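Local coordinates for protein putative transcriptional regulator (Streptomyces coelicolor, PDB 2ZB9) that probably binds DNA as a dimeric transcriptional regulator of the TetR family, using a predicted helix-turn-helix motif, at residues 81-86 with 100-105; 74-79 with 134-139; 96-101 with 169-174. All blocks are in the same frame, centred on the assembly; numbering follows the deposited sequence.

Contact 1. Residues 81-86 with 100-105; sequences DTLAFP and RAFTHV
Apolar packing carries most of this contact, and L83 is its centre. Its CG is anti to the carbonyl carbon (chi1 -60°); chi2 of -176° sets CD1 anti to CA, and the other methyl, CD2, is the one that meets the main chain of the facing helix, 3.5 Å from F102 CA. A branched, purely hydrocarbon tip suits this place, because its two methyls do different jobs. CD2 covers the F102 backbone and also meets V105 CG2 at 4.0 Å, while CD1 comes up to the edge of the F102 ring, near the ring plane. F102 holds CG anti to its own backbone N (chi1 177°), and its ring also makes edge-to-face pairs with W171 and Y175.

The segment 81-86 takes the chain from the end of helix 67-83, which in TetR-type folds joins the DNA-binding part to the all-helical C-terminal domain, into the turn before helix 91-108. Helix 126-153 closes the contact from another side, touching L83 through Y136.

A second apolar contact is made by the exposed T82 with the buried V105. T82 turns CG2 anti to its backbone N and crosses V105 obliquely, with T82 CG2 4.0 Å from V105 CG2. Both residues branch at CB, which presents a methyl to the other helix.

Main chain meets side chain at A101, whose CB sits 3.5 Å from T82 O. A methyl is small enough to let the helix end approach this closely, and L83 CA is 6.1 Å from F102 CA. No hydrogen bond joins the two segments, and the carbonyl oxygen of L83 is hydrogen-bonded by R140 NH2 from helix 126-153 and by Q98 NE2.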
loop_
_atom_site.group_PDB
_atom_site.type_symbol
_atom_site.label_atom_id
_atom_site.label_comp_id
_atom_site.label_asym_id
_atom_site.label_seq_id
_atom_site.Cartn_x
_atom_site.Cartn_y
_atom_site.Cartn_z
ATOM N N ASP A 81 -5.203 21.388 -1.929
ATOM C CA ASP A 81 -6.387 21.903 -2.611
ATOM C C ASP A 81 -6.939 20.912 -3.625
ATOM O O ASP A 81 -8.146 20.672 -3.696
ATOM C CB ASP A 81 -6.066 23.218 -3.320
ATOM C CG ASP A 81 -5.841 24.366 -2.351
ATOM O OD1 ASP A 81 -5.684 25.515 -2.818
ATOM O OD2 ASP A 81 -5.824 24.127 -1.123
ATOM N N THR A 82 -6.040 20.344 -4.415
ATOM C CA THR A 82 -6.406 19.378 -5.437
ATOM C C THR A 82 -7.034 18.107 -4.857
ATOM O O THR A 82 -7.911 17.510 -5.482
ATOM C CB THR A 82 -5.171 18.985 -6.263
ATOM O OG1 THR A 82 -4.526 20.172 -6.743
ATOM C CG2 THR A 82 -5.566 18.116 -7.446
ATOM N N LEU A 83 -6.591 17.695 -3.668
ATOM C CA LEU A 83 -7.115 16.473 -3.057
ATOM C C LEU A 83 -8.196 16.699 -2.006
ATOM O O LEU A 83 -8.637 15.749 -1.357
ATOM C CB LEU A 83 -5.981 15.644 -2.444
ATOM C CG LEU A 83 -4.876 15.178 -3.396
ATOM C CD1 LEU A 83 -3.897 14.284 -2.639
ATOM C CD2 LEU A 83 -5.492 14.418 -4.577
ATOM N N ALA A 84 -8.630 17.944 -1.848
ATOM C CA ALA A 84 -9.676 18.267 -0.878
ATOM C C ALA A 84 -10.969 17.520 -1.220
ATOM O O ALA A 84 -11.243 17.238 -2.391
ATOM C CB ALA A 84 -9.932 19.782 -0.859
ATOM N N PHE A 85 -11.771 17.227 -0.199
ATOM C CA PHE A 85 -13.020 16.496 -0.394
ATOM C C PHE A 85 -14.249 17.340 -0.674
ATOM O O PHE A 85 -14.608 18.218 0.110
ATOM C CB PHE A 85 -13.336 15.608 0.820
ATOM C CG PHE A 85 -12.508 14.361 0.893
ATOM C CD1 PHE A 85 -11.223 14.390 1.429
ATOM C CD2 PHE A 85 -12.992 13.163 0.372
ATOM C CE1 PHE A 85 -10.428 13.247 1.438
ATOM C CE2 PHE A 85 -12.206 12.022 0.377
ATOM C CZ PHE A 85 -10.915 12.065 0.915
ATOM N N PRO A 86 -14.911 17.088 -1.808
ATOM C CA PRO A 86 -16.111 17.868 -2.103
ATOM C C PRO A 86 -17.112 17.408 -1.050
ATOM O O PRO A 86 -17.074 16.252 -0.632
ATOM C CB PRO A 86 -16.511 17.381 -3.496
ATOM C CG PRO A 86 -15.222 16.905 -4.089
ATOM C CD PRO A 86 -14.572 16.197 -2.930
ATOM N N ARG A 100 -10.685 10.401 -8.297
ATOM C CA ARG A 100 -10.185 10.692 -9.645
ATOM C C ARG A 100 -9.094 11.757 -9.618
ATOM O O ARG A 100 -8.105 11.659 -10.344
ATOM C CB ARG A 100 -11.331 11.117 -10.567
ATOM C CG ARG A 100 -12.115 9.920 -11.101
ATOM C CD ARG A 100 -13.456 10.302 -11.711
ATOM N NE ARG A 100 -14.171 9.090 -12.105
ATOM C CZ ARG A 100 -15.482 9.004 -12.312
ATOM N NH1 ARG A 100 -16.263 10.069 -12.171
ATOM N NH2 ARG A 100 -16.014 7.836 -12.648
ATOM N N ALA A 101 -9.264 12.774 -8.780
ATOM C CA ALA A 101 -8.244 13.810 -8.668
ATOM C C ALA A 101 -6.993 13.147 -8.065
ATOM O O ALA A 101 -5.861 13.437 -8.462
ATOM C CB ALA A 101 -8.745 14.946 -7.772
ATOM N N PHE A 102 -7.213 12.231 -7.124
ATOM C CA PHE A 102 -6.123 11.509 -6.474
ATOM C C PHE A 102 -5.372 10.673 -7.503
ATOM O O PHE A 102 -4.144 10.678 -7.551
ATOM C CB PHE A 102 -6.683 10.594 -5.384
ATOM C CG PHE A 102 -5.646 9.756 -4.698
ATOM C CD1 PHE A 102 -4.691 10.344 -3.877
ATOM C CD2 PHE A 102 -5.635 8.372 -4.853
ATOM C CE1 PHE A 102 -3.738 9.560 -3.211
ATOM C CE2 PHE A 102 -4.688 7.580 -4.194
ATOM C CZ PHE A 102 -3.740 8.178 -3.373
ATOM N N THR A 103 -6.126 9.947 -8.319
ATOM C CA THR A 103 -5.549 9.108 -9.357
ATOM C C THR A 103 -4.761 9.939 -10.361
ATOM O O THR A 103 -3.685 9.539 -10.801
ATOM C CB THR A 103 -6.653 8.305 -10.084
ATOM O OG1 THR A 103 -7.169 7.312 -9.189
ATOM C CG2 THR A 103 -6.101 7.616 -11.329
ATOM N N HIS A 104 -5.295 11.099 -10.723
ATOM C CA HIS A 104 -4.608 11.972 -11.662
ATOM C C HIS A 104 -3.257 12.367 -11.068
ATOM O O HIS A 104 -2.222 12.268 -11.728
ATOM C CB HIS A 104 -5.434 13.230 -11.930
ATOM C CG HIS A 104 -4.735 14.230 -12.800
ATOM N ND1 HIS A 104 -4.680 14.114 -14.171
ATOM C CD2 HIS A 104 -4.027 15.340 -12.486
ATOM C CE1 HIS A 104 -3.966 15.112 -14.666
ATOM N NE2 HIS A 104 -3.558 15.869 -13.665
ATOM N N VAL A 105 -3.272 12.813 -9.815
ATOM C CA VAL A 105 -2.041 13.204 -9.140
ATOM C C VAL A 105 -1.029 12.067 -9.097
ATOM O O VAL A 105 0.145 12.251 -9.422
ATOM C CB VAL A 105 -2.312 13.658 -7.682
ATOM C CG1 VAL A 105 -0.991 13.757 -6.909
ATOM C CG2 VAL A 105 -3.015 15.010 -7.677
#

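Contact 2. Residues 74-79 with 134-139; sequences GYFHAV and QLYSAQ
Y75 comes first, its CG anti to the backbone N so that the ring heads for helix 126-153. Y136 CE1 comes to the edge of the Y75 ring, 3.5 Å from Y75 CD2, with the two planes turned obliquely at 54°. Beyond the rings, one water links the hydroxyls, 2.7 Å from Y75 OH and 2.9 Å from Y136 OH, so tyrosine at both places gives apolar packing plus a satisfied polar tip. L36 and L37 of helix 20-39 and I114 and L115 of helix 110-122 also touch Y75.

F76 contributes most of the buried surface of its segment. Its CB lies 3.5 Å from L135 O, and Y136 CD1 meets the ring at its edge. F76 CE2 is 3.5 Å from Q139 CB, while the amide of Q139 stacks over one face, offset toward the rim, the planes 14° apart, and NE2 of Q139 makes a weak hydrogen bond to Q134 O. An alanine in place of F76 would remove the ring and would probably leave the Q139 amide and Y136 less well packed.

The N-to-C directions of the two segments lie 47° apart where helix 67-83 meets helix 126-153 in the core of a TetR-type subunit. S137, on another side of helix 126-153, hydrogen-bonds D182 of the second subunit.

One turn on, V79 points toward the facing helix and sets CG2 4.2 Å from Y136 OH, near the ring plane.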
loop_
_atom_site.group_PDB
_atom_site.type_symbol
_atom_site.label_atom_id
_atom_site.label_comp_id
_atom_site.label_asym_id
_atom_site.label_seq_id
_atom_site.Cartn_x
_atom_site.Cartn_y
_atom_site.Cartn_z
ATOM N N GLY A 74 6.041 19.961 2.470
ATOM C CA GLY A 74 5.839 20.711 1.241
ATOM C C GLY A 74 4.883 19.966 0.319
ATOM O O GLY A 74 4.013 20.565 -0.324
ATOM N N TYR A 75 5.028 18.648 0.259
ATOM C CA TYR A 75 4.166 17.852 -0.601
ATOM C C TYR A 75 2.713 17.931 -0.156
ATOM O O TYR A 75 1.824 18.172 -0.969
ATOM C CB TYR A 75 4.610 16.390 -0.615
ATOM C CG TYR A 75 3.824 15.562 -1.602
ATOM C CD1 TYR A 75 4.089 15.636 -2.969
ATOM C CD2 TYR A 75 2.772 14.756 -1.177
ATOM C CE1 TYR A 75 3.316 14.927 -3.892
ATOM C CE2 TYR A 75 1.995 14.047 -2.085
ATOM C CZ TYR A 75 2.269 14.137 -3.437
ATOM O OH TYR A 75 1.480 13.448 -4.328
ATOM N N PHE A 76 2.468 17.740 1.138
ATOM C CA PHE A 76 1.101 17.795 1.652
ATOM C C PHE A 76 0.411 19.104 1.252
ATOM O O PHE A 76 -0.727 19.107 0.774
ATOM C CB PHE A 76 1.105 17.628 3.179
ATOM C CG PHE A 76 -0.260 17.721 3.804
ATOM C CD1 PHE A 76 -0.846 18.964 4.059
ATOM C CD2 PHE A 76 -0.973 16.563 4.119
ATOM C CE1 PHE A 76 -2.124 19.054 4.616
ATOM C CE2 PHE A 76 -2.248 16.640 4.674
ATOM C CZ PHE A 76 -2.830 17.891 4.926
ATOM N N HIS A 77 1.106 20.219 1.435
ATOM C CA HIS A 77 0.536 21.516 1.089
ATOM C C HIS A 77 0.426 21.785 -0.414
ATOM O O HIS A 77 -0.386 22.598 -0.843
ATOM C CB HIS A 77 1.332 22.614 1.791
ATOM C CG HIS A 77 1.143 22.608 3.275
ATOM N ND1 HIS A 77 0.026 23.140 3.882
ATOM C CD2 HIS A 77 1.874 22.042 4.264
ATOM C CE1 HIS A 77 0.074 22.900 5.179
ATOM N NE2 HIS A 77 1.184 22.234 5.437
ATOM N N ALA A 78 1.227 21.092 -1.213
ATOM C CA ALA A 78 1.175 21.271 -2.659
ATOM C C ALA A 78 -0.041 20.581 -3.293
ATOM O O ALA A 78 -0.564 21.049 -4.301
ATOM C CB ALA A 78 2.455 20.740 -3.295
ATOM N N VAL A 79 -0.485 19.471 -2.709
ATOM C CA VAL A 79 -1.620 18.729 -3.252
ATOM C C VAL A 79 -2.909 18.905 -2.460
ATOM O O VAL A 79 -3.963 18.412 -2.861
ATOM C CB VAL A 79 -1.303 17.207 -3.340
ATOM C CG1 VAL A 79 -0.096 16.974 -4.236
ATOM C CG2 VAL A 79 -1.044 16.639 -1.955
ATOM N N GLN A 134 3.129 11.680 10.414
ATOM C CA GLN A 134 2.852 12.973 11.037
ATOM C C GLN A 134 2.619 14.128 10.079
ATOM O O GLN A 134 1.791 14.992 10.342
ATOM C CB GLN A 134 3.979 13.343 12.012
ATOM C CG GLN A 134 3.939 12.532 13.306
ATOM C CD GLN A 134 5.136 12.777 14.219
ATOM O OE1 GLN A 134 5.175 12.285 15.347
ATOM N NE2 GLN A 134 6.117 13.532 13.732
ATOM N N LEU A 135 3.337 14.140 8.961
ATOM C CA LEU A 135 3.210 15.235 8.013
ATOM C C LEU A 135 2.327 14.955 6.796
ATOM O O LEU A 135 1.904 15.886 6.114
ATOM C CB LEU A 135 4.608 15.669 7.564
ATOM C CG LEU A 135 5.523 16.110 8.715
ATOM C CD1 LEU A 135 6.944 16.302 8.198
ATOM C CD2 LEU A 135 4.987 17.401 9.339
ATOM N N TYR A 136 2.034 13.687 6.524
ATOM C CA TYR A 136 1.191 13.378 5.377
ATOM C C TYR A 136 0.007 12.432 5.596
ATOM O O TYR A 136 -1.134 12.876 5.681
ATOM C CB TYR A 136 2.033 12.835 4.215
ATOM C CG TYR A 136 1.247 12.767 2.926
ATOM C CD1 TYR A 136 0.965 13.930 2.200
ATOM C CD2 TYR A 136 0.728 11.558 2.460
ATOM C CE1 TYR A 136 0.187 13.890 1.048
ATOM C CE2 TYR A 136 -0.055 11.506 1.308
ATOM C CZ TYR A 136 -0.322 12.674 0.609
ATOM O OH TYR A 136 -1.101 12.637 -0.526
ATOM N N SER A 137 0.276 11.134 5.692
ATOM C CA SER A 137 -0.799 10.152 5.808
ATOM C C SER A 137 -1.812 10.310 6.936
ATOM O O SER A 137 -3.008 10.137 6.707
ATOM C CB SER A 137 -0.223 8.727 5.829
ATOM O OG SER A 137 0.593 8.505 6.961
ATOM N N ALA A 138 -1.361 10.622 8.147
ATOM C CA ALA A 138 -2.306 10.768 9.251
ATOM C C ALA A 138 -3.362 11.818 8.934
ATOM O O ALA A 138 -4.552 11.598 9.158
ATOM C CB ALA A 138 -1.578 11.131 10.546
ATOM N N GLN A 139 -2.925 12.961 8.412
ATOM C CA GLN A 139 -3.842 14.034 8.067
ATOM C C GLN A 139 -4.693 13.678 6.844
ATOM O O GLN A 139 -5.860 14.033 6.791
ATOM C CB GLN A 139 -3.072 15.326 7.782
ATOM C CG GLN A 139 -2.104 15.742 8.873
ATOM C CD GLN A 139 -1.257 16.933 8.462
ATOM O OE1 GLN A 139 -1.752 18.059 8.369
ATOM N NE2 GLN A 139 0.023 16.687 8.190
HETATM O O HOH W 1 -0.834 12.500 -3.397
#

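Contact 3. Residues 96-101 with 169-174; sequences LAQLRA and QLWGAV
Two helices of the all-helical C-terminal domain of this TetR-family protein, 91-108 and 163-179, run side by side here, their local axes 18° from parallel and 11.3 Å apart at closest approach. That spacing is filled by long side chains, above all the indole of W171, which places CG anti to its carbonyl carbon and sends its five-membered ring across toward Q98 and L99.

Q98 reaches the indole at its edge. Its chain leaves with CG anti to the backbone N and then bends at the second torsion, which brings OE1 to the indole N-H. W171 NE1 donates to Q98 OE1 over 2.8 Å with an N-H...O angle of 151°. The oxygen lies close to the plane of the indole, whereas the donor stands above the amide plane, and the two flat groups are steeply turned against each other, their planes 65° apart. NE2 of the same amide donates to the carbonyl oxygen of L83.

L99 takes a face instead. Its CD1 forms a CH-pi contact 3.7 Å from the centroid of the W171 five-membered ring and lies 3.3 Å from W171 NE1. L99 CD2 reaches back to L170 CG at 4.4 Å, and V174 CG2 stands 4.5 Å from L99 CD1. V190 of helix 187-199 also touches L99, while Q169, on another side of helix 163-179, hydrogen-bonds residues of the second subunit.

A glutamine suits this buried place because one amide can accept from the indole and donate to a carbonyl, satisfying both groups without a net charge. Fixed at its edge by that bond and covered on one face by a leucine methyl, the indole is probably held in one rotation.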
loop_
_atom_site.group_PDB
_atom_site.type_symbol
_atom_site.label_atom_id
_atom_site.label_comp_id
_atom_site.label_asym_id
_atom_site.label_seq_id
_atom_site.Cartn_x
_atom_site.Cartn_y
_atom_site.Cartn_z
ATOM N N LEU A 96 -16.108 9.718 -5.912
ATOM C CA LEU A 96 -15.596 9.494 -7.267
ATOM C C LEU A 96 -14.752 10.686 -7.694
ATOM O O LEU A 96 -13.676 10.526 -8.264
ATOM C CB LEU A 96 -16.736 9.315 -8.280
ATOM C CG LEU A 96 -17.285 7.957 -8.748
ATOM C CD1 LEU A 96 -16.349 6.808 -8.381
ATOM C CD2 LEU A 96 -18.654 7.750 -8.147
ATOM N N ALA A 97 -15.237 11.887 -7.414
ATOM C CA ALA A 97 -14.502 13.096 -7.787
ATOM C C ALA A 97 -13.153 13.182 -7.083
ATOM O O ALA A 97 -12.155 13.540 -7.699
ATOM C CB ALA A 97 -15.332 14.338 -7.472
ATOM N N GLN A 98 -13.115 12.847 -5.797
ATOM C CA GLN A 98 -11.861 12.917 -5.047
ATOM C C GLN A 98 -10.889 11.813 -5.464
ATOM O O GLN A 98 -9.702 12.070 -5.633
ATOM C CB GLN A 98 -12.142 12.842 -3.540
ATOM C CG GLN A 98 -11.015 13.337 -2.630
ATOM C CD GLN A 98 -9.822 12.405 -2.587
ATOM O OE1 GLN A 98 -9.950 11.208 -2.828
ATOM N NE2 GLN A 98 -8.655 12.948 -2.251
ATOM N N LEU A 99 -11.383 10.589 -5.631
ATOM C CA LEU A 99 -10.519 9.479 -6.038
ATOM C C LEU A 99 -9.931 9.728 -7.429
ATOM O O LEU A 99 -8.809 9.306 -7.717
ATOM C CB LEU A 99 -11.279 8.142 -6.059
ATOM C CG LEU A 99 -11.273 7.141 -4.893
ATOM C CD1 LEU A 99 -9.891 7.096 -4.240
ATOM C CD2 LEU A 99 -12.324 7.516 -3.881
ATOM N N ARG A 100 -10.685 10.401 -8.297
ATOM C CA ARG A 100 -10.185 10.692 -9.645
ATOM C C ARG A 100 -9.094 11.757 -9.618
ATOM O O ARG A 100 -8.105 11.659 -10.344
ATOM C CB ARG A 100 -11.331 11.117 -10.567
ATOM C CG ARG A 100 -12.115 9.920 -11.101
ATOM C CD ARG A 100 -13.456 10.302 -11.711
ATOM N NE ARG A 100 -14.171 9.090 -12.105
ATOM C CZ ARG A 100 -15.482 9.004 -12.312
ATOM N NH1 ARG A 100 -16.263 10.069 -12.171
ATOM N NH2 ARG A 100 -16.014 7.836 -12.648
ATOM N N ALA A 101 -9.264 12.774 -8.780
ATOM C CA ALA A 101 -8.244 13.810 -8.668
ATOM C C ALA A 101 -6.993 13.147 -8.065
ATOM O O ALA A 101 -5.861 13.437 -8.462
ATOM C CB ALA A 101 -8.745 14.946 -7.772
ATOM N N GLN A 169 -9.811 0.564 1.951
ATOM C CA GLN A 169 -10.432 -0.126 0.829
ATOM C C GLN A 169 -10.633 0.767 -0.385
ATOM O O GLN A 169 -11.094 0.311 -1.433
ATOM C CB GLN A 169 -11.749 -0.768 1.269
ATOM C CG GLN A 169 -11.516 -1.935 2.225
ATOM C CD GLN A 169 -12.791 -2.656 2.595
ATOM O OE1 GLN A 169 -13.630 -2.125 3.311
ATOM N NE2 GLN A 169 -12.942 -3.875 2.101
ATOM N N LEU A 170 -10.287 2.042 -0.239
ATOM C CA LEU A 170 -10.373 2.989 -1.344
ATOM C C LEU A 170 -8.953 3.420 -1.699
ATOM O O LEU A 170 -8.330 2.855 -2.588
ATOM C CB LEU A 170 -11.192 4.229 -0.969
ATOM C CG LEU A 170 -12.720 4.222 -1.028
ATOM C CD1 LEU A 170 -13.196 3.350 -2.183
ATOM C CD2 LEU A 170 -13.278 3.730 0.274
ATOM N N TRP A 171 -8.443 4.416 -0.982
ATOM C CA TRP A 171 -7.095 4.922 -1.219
ATOM C C TRP A 171 -6.031 3.837 -1.018
ATOM O O TRP A 171 -5.093 3.727 -1.807
ATOM C CB TRP A 171 -6.841 6.124 -0.296
ATOM C CG TRP A 171 -7.804 7.235 -0.587
ATOM C CD1 TRP A 171 -7.706 8.157 -1.592
ATOM C CD2 TRP A 171 -9.095 7.432 0.015
ATOM N NE1 TRP A 171 -8.856 8.903 -1.662
ATOM C CE2 TRP A 171 -9.725 8.481 -0.696
ATOM C CE3 TRP A 171 -9.777 6.820 1.074
ATOM C CZ2 TRP A 171 -11.018 8.930 -0.378
ATOM C CZ3 TRP A 171 -11.062 7.268 1.391
ATOM C CH2 TRP A 171 -11.667 8.315 0.662
ATOM N N GLY A 172 -6.182 3.034 0.029
ATOM C CA GLY A 172 -5.216 1.975 0.276
ATOM C C GLY A 172 -5.106 1.024 -0.905
ATOM O O GLY A 172 -4.011 0.576 -1.248
ATOM N N ALA A 173 -6.248 0.711 -1.517
ATOM C CA ALA A 173 -6.307 -0.178 -2.683
ATOM C C ALA A 173 -5.534 0.429 -3.848
ATOM O O ALA A 173 -4.873 -0.284 -4.601
ATOM C CB ALA A 173 -7.764 -0.412 -3.098
ATOM N N VAL A 174 -5.641 1.746 -4.007
ATOM C CA VAL A 174 -4.935 2.453 -5.076
ATOM C C VAL A 174 -3.431 2.426 -4.794
ATOM O O VAL A 174 -2.630 2.102 -5.674
ATOM C CB VAL A 174 -5.380 3.935 -5.173
ATOM C CG1 VAL A 174 -4.613 4.641 -6.299
ATOM C CG2 VAL A 174 -6.881 4.018 -5.412
#

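In the fold
Contacts 1 and 2 both use helix 67-83 and have centres 13 Å apart; V105 CG1 packs on Y75 OH at 3.6 Å, so the outer end of one tyrosine rests on the other contact's valine. Contacts 1 and 3 share R100 and A101 on helix 91-108, with centres 9 Å apart. F85 CZ lies 3.4 Å from W171 CZ2, and F102 CE2 reaches V174 CG1 at 3.6 Å. Contacts 2 and 3 do not touch, their nearest atoms about 7 Å apart, yet both have neighbours in the second subunit. Contact 1 thus bridges them within one subunit's core; helix 67-83 follows the predicted helix-turn-helix at 45-64.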